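Local coordinates for diphthine synthase (Aeropyrum pernix, PDB 1WDE), which probably uses S-adenosyl-L-methionine to trimethylate a modified histidine of translation elongation factor 2, the second step of diphthamide biosynthesis, at residues A[26-29]-A[30-34]; A[231-234]-A[235-238]; A[252-255]-A[256-259]. All coordinates share one frame; numbering follows the deposited sequence.

Contact 1: residues A[26-29]-A[30-34]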
loop_
_atom_site.group_PDB
_atom_site.type_symbol
_atom_site.label_atom_id
_atom_site.label_comp_id
_atom_site.label_asym_id
_atom_site.label_seq_id
_atom_site.Cartn_x
_atom_site.Cartn_y
_atom_site.Cartn_z
ATOM N N ALA A 26 9.209 -8.776 17.430
ATOM C CA ALA A 26 9.017 -7.333 17.352
ATOM C C ALA A 26 8.748 -6.791 18.773
ATOM O O ALA A 26 9.281 -5.754 19.171
ATOM C CB ALA A 26 7.830 -6.992 16.437
ATOM N N LEU A 27 7.878 -7.482 19.503
ATOM C CA LEU A 27 7.536 -7.087 20.870
ATOM C C LEU A 27 8.857 -7.064 21.660
ATOM O O LEU A 27 9.197 -6.066 22.300
ATOM C CB LEU A 27 6.552 -8.101 21.486
ATOM C CG LEU A 27 5.092 -8.134 20.993
ATOM C CD1 LEU A 27 4.402 -9.384 21.474
ATOM C CD2 LEU A 27 4.343 -6.918 21.480
ATOM N N ASP A 28 9.607 -8.161 21.570
ATOM C CA ASP A 28 10.899 -8.288 22.248
ATOM C C ASP A 28 11.855 -7.136 21.880
ATOM O O ASP A 28 12.364 -6.426 22.755
ATOM C CB ASP A 28 11.536 -9.624 21.874
ATOM C CG ASP A 28 12.776 -9.932 22.693
ATOM O OD1 ASP A 28 13.516 -10.870 22.317
ATOM O OD2 ASP A 28 13.007 -9.247 23.713
ATOM N N ALA A 29 12.088 -6.946 20.585
ATOM C CA ALA A 29 12.980 -5.893 20.103
ATOM C C ALA A 29 12.695 -4.519 20.687
ATOM O O ALA A 29 13.609 -3.823 21.125
ATOM C CB ALA A 29 12.917 -5.809 18.572
ATOM N N VAL A 30 11.428 -4.120 20.663
ATOM C CA VAL A 30 11.013 -2.812 21.165
ATOM C C VAL A 30 11.162 -2.706 22.679
ATOM O O VAL A 30 11.422 -1.627 23.215
ATOM C CB VAL A 30 9.545 -2.506 20.720
ATOM C CG1 VAL A 30 8.925 -1.424 21.574
ATOM C CG2 VAL A 30 9.547 -2.052 19.260
ATOM N N ARG A 31 11.015 -3.830 23.367
ATOM C CA ARG A 31 11.147 -3.823 24.815
ATOM C C ARG A 31 12.616 -3.704 25.200
ATOM O O ARG A 31 12.955 -3.062 26.197
ATOM C CB ARG A 31 10.523 -5.091 25.412
ATOM C CG ARG A 31 9.006 -5.128 25.233
ATOM C CD ARG A 31 8.329 -6.365 25.822
ATOM N NE ARG A 31 8.811 -7.617 25.243
ATOM C CZ ARG A 31 8.090 -8.735 25.173
ATOM N NH1 ARG A 31 8.611 -9.832 24.635
ATOM N NH2 ARG A 31 6.839 -8.751 25.621
ATOM N N ARG A 32 13.486 -4.287 24.381
ATOM C CA ARG A 32 14.918 -4.267 24.639
ATOM C C ARG A 32 15.642 -3.028 24.126
ATOM O O ARG A 32 16.806 -2.808 24.453
ATOM C CB ARG A 32 15.565 -5.540 24.076
ATOM C CG ARG A 32 15.124 -6.796 24.820
ATOM C CD ARG A 32 15.747 -8.063 24.248
ATOM N NE ARG A 32 15.394 -9.240 25.042
ATOM C CZ ARG A 32 15.821 -9.466 26.284
ATOM N NH1 ARG A 32 16.627 -8.596 26.883
ATOM N NH2 ARG A 32 15.438 -10.556 26.938
ATOM N N ALA A 33 14.958 -2.211 23.334
ATOM C CA ALA A 33 15.569 -0.989 22.820
ATOM C C ALA A 33 15.702 0.030 23.957
ATOM O O ALA A 33 15.103 -0.134 25.018
ATOM C CB ALA A 33 14.718 -0.411 21.693
ATOM N N ASP A 34 16.492 1.075 23.739
ATOM C CA ASP A 34 16.677 2.099 24.756
ATOM C C ASP A 34 15.760 3.269 24.454
ATOM O O ASP A 34 15.302 3.965 25.365
ATOM C CB ASP A 34 18.133 2.571 24.794
ATOM C CG ASP A 34 19.103 1.446 25.125
ATOM O OD1 ASP A 34 18.913 0.780 26.165
ATOM O OD2 ASP A 34 20.056 1.228 24.344
#
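Asp28 and Arg32 form an i to i+4 salt bridge on the last turns of helix 24-32. The helix connects parallel strands 9-14 and 35-39 in a beta-alpha-beta crossover, with strand 85-90 between them in the sheet. Beneath the charged surface the helix turns Ala26, Ala29 and Val30 toward the strands: Ala26 touches Val13, Ala29 touches Leu11 and Val30 touches Val89.

Arg32 can be followed outward. Its CB packs on the carbonyl of Asp28, 3.6 Å from Asp28 O. CG lies 3.4 Å from Asp28 OD2, and CD comes closer to that same oxygen. NE then meets it, with Arg32 NE 2.7 Å from Asp28 OD2. The N-H is badly aimed, at 118°, so the hydrogen bond is weak and the attraction is probably mainly electrostatic. CZ already lies farther from the oxygen. The carboxylate and guanidinium planes stand 72° apart, so this is no flat two-pronged pair. Asp28 can reach because its CG is anti to the backbone N (chi1 -171°), placing the carboxylate beside the Arg32 chain. With an alanine here, Arg32 NE would probably lose its carboxylate partner, and the guanidinium would be less restrained.

Arg31 takes the other course. Its chain bends at chi3 and folds back over the preceding turn. Leu27 CB sits over the centre of one guanidinium face, 4.0 Å from Arg31 CZ. Below the side chains, Val30 N donates to Ala26 O at 3.1 Å, and Arg32 N donates to Asp28 O at 2.9 Å.

Contact 2: residues A[231-234]-A[235-238]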
loop_
_atom_site.group_PDB
_atom_site.type_symbol
_atom_site.label_atom_id
_atom_site.label_comp_id
_atom_site.label_asym_id
_atom_site.label_seq_id
_atom_site.Cartn_x
_atom_site.Cartn_y
_atom_site.Cartn_z
ATOM N N SER A 231 -16.812 -2.808 -12.293
ATOM C CA SER A 231 -16.064 -1.840 -13.104
ATOM C C SER A 231 -15.537 -0.724 -12.196
ATOM O O SER A 231 -16.153 -0.406 -11.178
ATOM C CB SER A 231 -16.973 -1.216 -14.180
ATOM O OG SER A 231 -17.903 -0.313 -13.591
ATOM N N LEU A 232 -14.412 -0.119 -12.563
ATOM C CA LEU A 232 -13.853 0.964 -11.760
ATOM C C LEU A 232 -14.775 2.180 -11.927
ATOM O O LEU A 232 -14.827 3.064 -11.078
ATOM C CB LEU A 232 -12.424 1.314 -12.223
ATOM C CG LEU A 232 -11.289 0.411 -11.709
ATOM C CD1 LEU A 232 -9.958 0.817 -12.340
ATOM C CD2 LEU A 232 -11.209 0.511 -10.171
ATOM N N GLU A 233 -15.497 2.225 -13.041
ATOM C CA GLU A 233 -16.438 3.319 -13.299
ATOM C C GLU A 233 -17.465 3.318 -12.157
ATOM O O GLU A 233 -17.761 4.353 -11.566
ATOM C CB GLU A 233 -17.133 3.082 -14.644
ATOM C CG GLU A 233 -18.099 4.163 -15.084
ATOM C CD GLU A 233 -17.433 5.501 -15.237
ATOM O OE1 GLU A 233 -17.762 6.412 -14.450
ATOM O OE2 GLU A 233 -16.575 5.648 -16.136
ATOM N N ARG A 234 -18.000 2.144 -11.853
ATOM C CA ARG A 234 -18.979 2.003 -10.780
ATOM C C ARG A 234 -18.407 2.408 -9.425
ATOM O O ARG A 234 -19.074 3.063 -8.634
ATOM C CB ARG A 234 -19.482 0.557 -10.689
ATOM C CG ARG A 234 -20.511 0.174 -11.739
ATOM C CD ARG A 234 -21.266 -1.073 -11.313
ATOM N NE ARG A 234 -21.934 -0.872 -10.030
ATOM C CZ ARG A 234 -22.573 -1.823 -9.357
ATOM N NH1 ARG A 234 -22.635 -3.058 -9.839
ATOM N NH2 ARG A 234 -23.152 -1.539 -8.198
ATOM N N LEU A 235 -17.171 2.009 -9.152
ATOM C CA LEU A 235 -16.540 2.331 -7.879
ATOM C C LEU A 235 -16.256 3.806 -7.745
ATOM O O LEU A 235 -16.359 4.359 -6.653
ATOM C CB LEU A 235 -15.224 1.556 -7.728
ATOM C CG LEU A 235 -14.389 1.753 -6.459
ATOM C CD1 LEU A 235 -15.246 1.507 -5.215
ATOM C CD2 LEU A 235 -13.215 0.765 -6.494
ATOM N N SER A 236 -15.900 4.443 -8.859
ATOM C CA SER A 236 -15.545 5.862 -8.864
ATOM C C SER A 236 -16.639 6.783 -8.329
ATOM O O SER A 236 -16.342 7.871 -7.846
ATOM C CB SER A 236 -15.183 6.317 -10.281
ATOM O OG SER A 236 -16.322 6.248 -11.127
ATOM N N THR A 237 -17.892 6.357 -8.419
ATOM C CA THR A 237 -18.997 7.196 -7.935
ATOM C C THR A 237 -19.687 6.604 -6.705
ATOM O O THR A 237 -20.725 7.093 -6.273
ATOM C CB THR A 237 -20.080 7.407 -9.035
ATOM O OG1 THR A 237 -20.583 6.140 -9.465
ATOM C CG2 THR A 237 -19.504 8.142 -10.228
ATOM N N ALA A 238 -19.122 5.544 -6.146
ATOM C CA ALA A 238 -19.726 4.917 -4.983
ATOM C C ALA A 238 -19.198 5.519 -3.673
ATOM O O ALA A 238 -17.998 5.751 -3.520
ATOM C CB ALA A 238 -19.457 3.437 -5.013
#
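Leu232 and Leu235 meet on the inner side of the short helix 232-236, with Leu232 CD2 4.2 Å from Leu235 CD2. The two side chains lean across each other at an angle and touch only through these methyls. Both are buried against Val188 of helix 184-202 and Ser213 of strand 213-217. Trp229 adds to the cover of Leu235. Ser236 also faces inward and touches Val188 and Leu192. This is the packed side.

The opposite character is seen at Glu233, Arg234 and Thr237, which are exposed. Glu233 bends at chi2, which brings its carboxylate back toward the turn, but Glu233 OE1 stays 3.6 Å from Ser236 OG. The Arg234 chain bends at chi3, and its side chain also touches Trp229. Thr237 makes only a long approach, its OG1 3.5 Å from Arg234 O.

The backbone is tied at both ends. Ser231 is the N-cap: Arg234 N donates to Ser231 OG at 3.0 Å, and the bond is fairly straight at 159°. Ser236 N donates to Leu232 O at 2.8 Å. After the last turn, Ala238 N reaches back to Leu235 O at 3.0 Å. The Ser236 hydroxyl points to Glu233 O, but the modelled separation is very short and the bond is doubtful in detail.

The chemistry is therefore split. Leucine side chains pack the helix against strand 213-217 of the mixed sheet and helix 184-202, while the Ser231 hydroxyl gives Arg234 N, in the first turn, a partner.

Contact 3: residues A[252-255]-A[256-259]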
loop_
_atom_site.group_PDB
_atom_site.type_symbol
_atom_site.label_atom_id
_atom_site.label_comp_id
_atom_site.label_asym_id
_atom_site.label_seq_id
_atom_site.Cartn_x
_atom_site.Cartn_y
_atom_site.Cartn_z
ATOM N N ARG A 252 -6.330 -10.070 -16.670
ATOM C CA ARG A 252 -7.351 -11.066 -16.976
ATOM C C ARG A 252 -7.221 -12.272 -16.065
ATOM O O ARG A 252 -6.186 -12.942 -16.050
ATOM C CB ARG A 252 -7.229 -11.490 -18.439
ATOM C CG ARG A 252 -8.386 -12.291 -18.904
ATOM C CD ARG A 252 -8.668 -12.024 -20.362
ATOM N NE ARG A 252 -9.727 -12.900 -20.819
ATOM C CZ ARG A 252 -10.316 -12.799 -21.999
ATOM N NH1 ARG A 252 -9.942 -11.845 -22.843
ATOM N NH2 ARG A 252 -11.265 -13.666 -22.332
ATOM N N LEU A 253 -8.274 -12.568 -15.305
ATOM C CA LEU A 253 -8.232 -13.675 -14.357
ATOM C C LEU A 253 -8.134 -15.030 -15.003
ATOM O O LEU A 253 -8.717 -15.273 -16.055
ATOM C CB LEU A 253 -9.486 -13.677 -13.478
ATOM C CG LEU A 253 -9.680 -12.427 -12.621
ATOM C CD1 LEU A 253 -11.033 -12.464 -11.932
ATOM C CD2 LEU A 253 -8.541 -12.354 -11.632
ATOM N N SER A 254 -7.415 -15.923 -14.347
ATOM C CA SER A 254 -7.283 -17.290 -14.815
ATOM C C SER A 254 -8.591 -17.962 -14.389
ATOM O O SER A 254 -9.266 -17.494 -13.473
ATOM C CB SER A 254 -6.091 -17.974 -14.130
ATOM O OG SER A 254 -6.506 -18.665 -12.962
ATOM N N GLY A 255 -8.969 -19.042 -15.058
ATOM C CA GLY A 255 -10.202 -19.715 -14.689
ATOM C C GLY A 255 -10.261 -20.040 -13.208
ATOM O O GLY A 255 -11.283 -19.817 -12.549
ATOM N N VAL A 256 -9.166 -20.575 -12.675
ATOM C CA VAL A 256 -9.121 -20.909 -11.257
ATOM C C VAL A 256 -9.238 -19.638 -10.409
ATOM O O VAL A 256 -9.866 -19.655 -9.354
ATOM C CB VAL A 256 -7.823 -21.688 -10.901
ATOM C CG1 VAL A 256 -7.640 -21.751 -9.389
ATOM C CG2 VAL A 256 -7.917 -23.123 -11.455
ATOM N N GLU A 257 -8.672 -18.529 -10.885
ATOM C CA GLU A 257 -8.750 -17.273 -10.129
ATOM C C GLU A 257 -10.155 -16.692 -10.004
ATOM O O GLU A 257 -10.496 -16.112 -8.976
ATOM C CB GLU A 257 -7.829 -16.224 -10.735
ATOM C CG GLU A 257 -6.353 -16.404 -10.362
ATOM C CD GLU A 257 -5.514 -15.293 -10.935
ATOM O OE1 GLU A 257 -5.634 -15.024 -12.145
ATOM O OE2 GLU A 257 -4.748 -14.675 -10.181
ATOM N N GLU A 258 -10.950 -16.807 -11.066
ATOM C CA GLU A 258 -12.334 -16.332 -11.059
ATOM C C GLU A 258 -13.094 -17.078 -9.971
ATOM O O GLU A 258 -13.933 -16.508 -9.263
ATOM C CB GLU A 258 -13.014 -16.601 -12.414
ATOM C CG GLU A 258 -12.564 -15.644 -13.509
ATOM C CD GLU A 258 -13.211 -15.918 -14.872
ATOM O OE1 GLU A 258 -12.998 -15.098 -15.795
ATOM O OE2 GLU A 258 -13.916 -16.943 -15.024
ATOM N N TRP A 259 -12.796 -18.367 -9.848
ATOM C CA TRP A 259 -13.443 -19.204 -8.847
ATOM C C TRP A 259 -12.992 -18.766 -7.454
ATOM O O TRP A 259 -13.826 -18.608 -6.562
ATOM C CB TRP A 259 -13.098 -20.668 -9.127
ATOM C CG TRP A 259 -13.494 -21.672 -8.081
ATOM C CD1 TRP A 259 -14.762 -22.018 -7.694
ATOM C CD2 TRP A 259 -12.601 -22.473 -7.295
ATOM N NE1 TRP A 259 -14.713 -22.989 -6.711
ATOM C CE2 TRP A 259 -13.397 -23.284 -6.449
ATOM C CE3 TRP A 259 -11.206 -22.583 -7.221
ATOM C CZ2 TRP A 259 -12.838 -24.191 -5.540
ATOM C CZ3 TRP A 259 -10.651 -23.487 -6.317
ATOM C CH2 TRP A 259 -11.468 -24.279 -5.488
HETATM O O HOH W 1 -13.647 -19.862 -13.678
#
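Ser254 and Glu257 face each other across the first turn of helix 255-264, each side chain bonding the other's backbone N-H. Ser254 OG accepts from Glu257 N at 3.0 Å. In return Glu257 OE1 accepts from Ser254 N at 3.0 Å and 165°, through its anti lone pair. Glu257 gets there because CG lies beside its backbone N (chi1 -79°), which turns the chain back toward the helix start. Its CG passes 3.4 Å from Ser254 OG. The carboxylate is buried and well supplied: OE1 also forms a salt bridge with Arg136, and OE2 accepts from His168 and Ser133 N.

Leu253 lies across both glutamates. Its CB rests on the aliphatic part of Glu258, 3.7 Å from Glu258 CG, and its CD2 reaches the Glu257 CB. Glu258 is extended beyond CG and touches Tyr273. A water donates to Glu258 OE2 and to Gly255 O, linking the carboxylate to the first turn. Glu258 N closes that turn on Ser254 O at 3.0 Å.

Reciprocal side-chain to backbone bonds between the N-cap and the residue three places on are the mark of a capping box at the start of helix 255-264.

In the fold
From the N terminus, contact 1 comes first, then contact 2, then contact 3. They follow in series; none nests in or crosses another. Each is local and closes only a helical turn. Contact 1 lies on helix 24-32, which joins strands 9-14 and 35-39 of the parallel sheet. Contacts 2 and 3 belong to the half with the mixed sheet. Contact 2 follows strand 225-229 and packs helix 232-236 against strand 213-217 and helix 184-202. Contact 3 starts helix 255-264 after strand 246-249. Contacts 2 and 3 have centres about 22 Å apart. The centre of contact 1 is about 44 Å from that of contact 2, on the opposite side of the chain's middle.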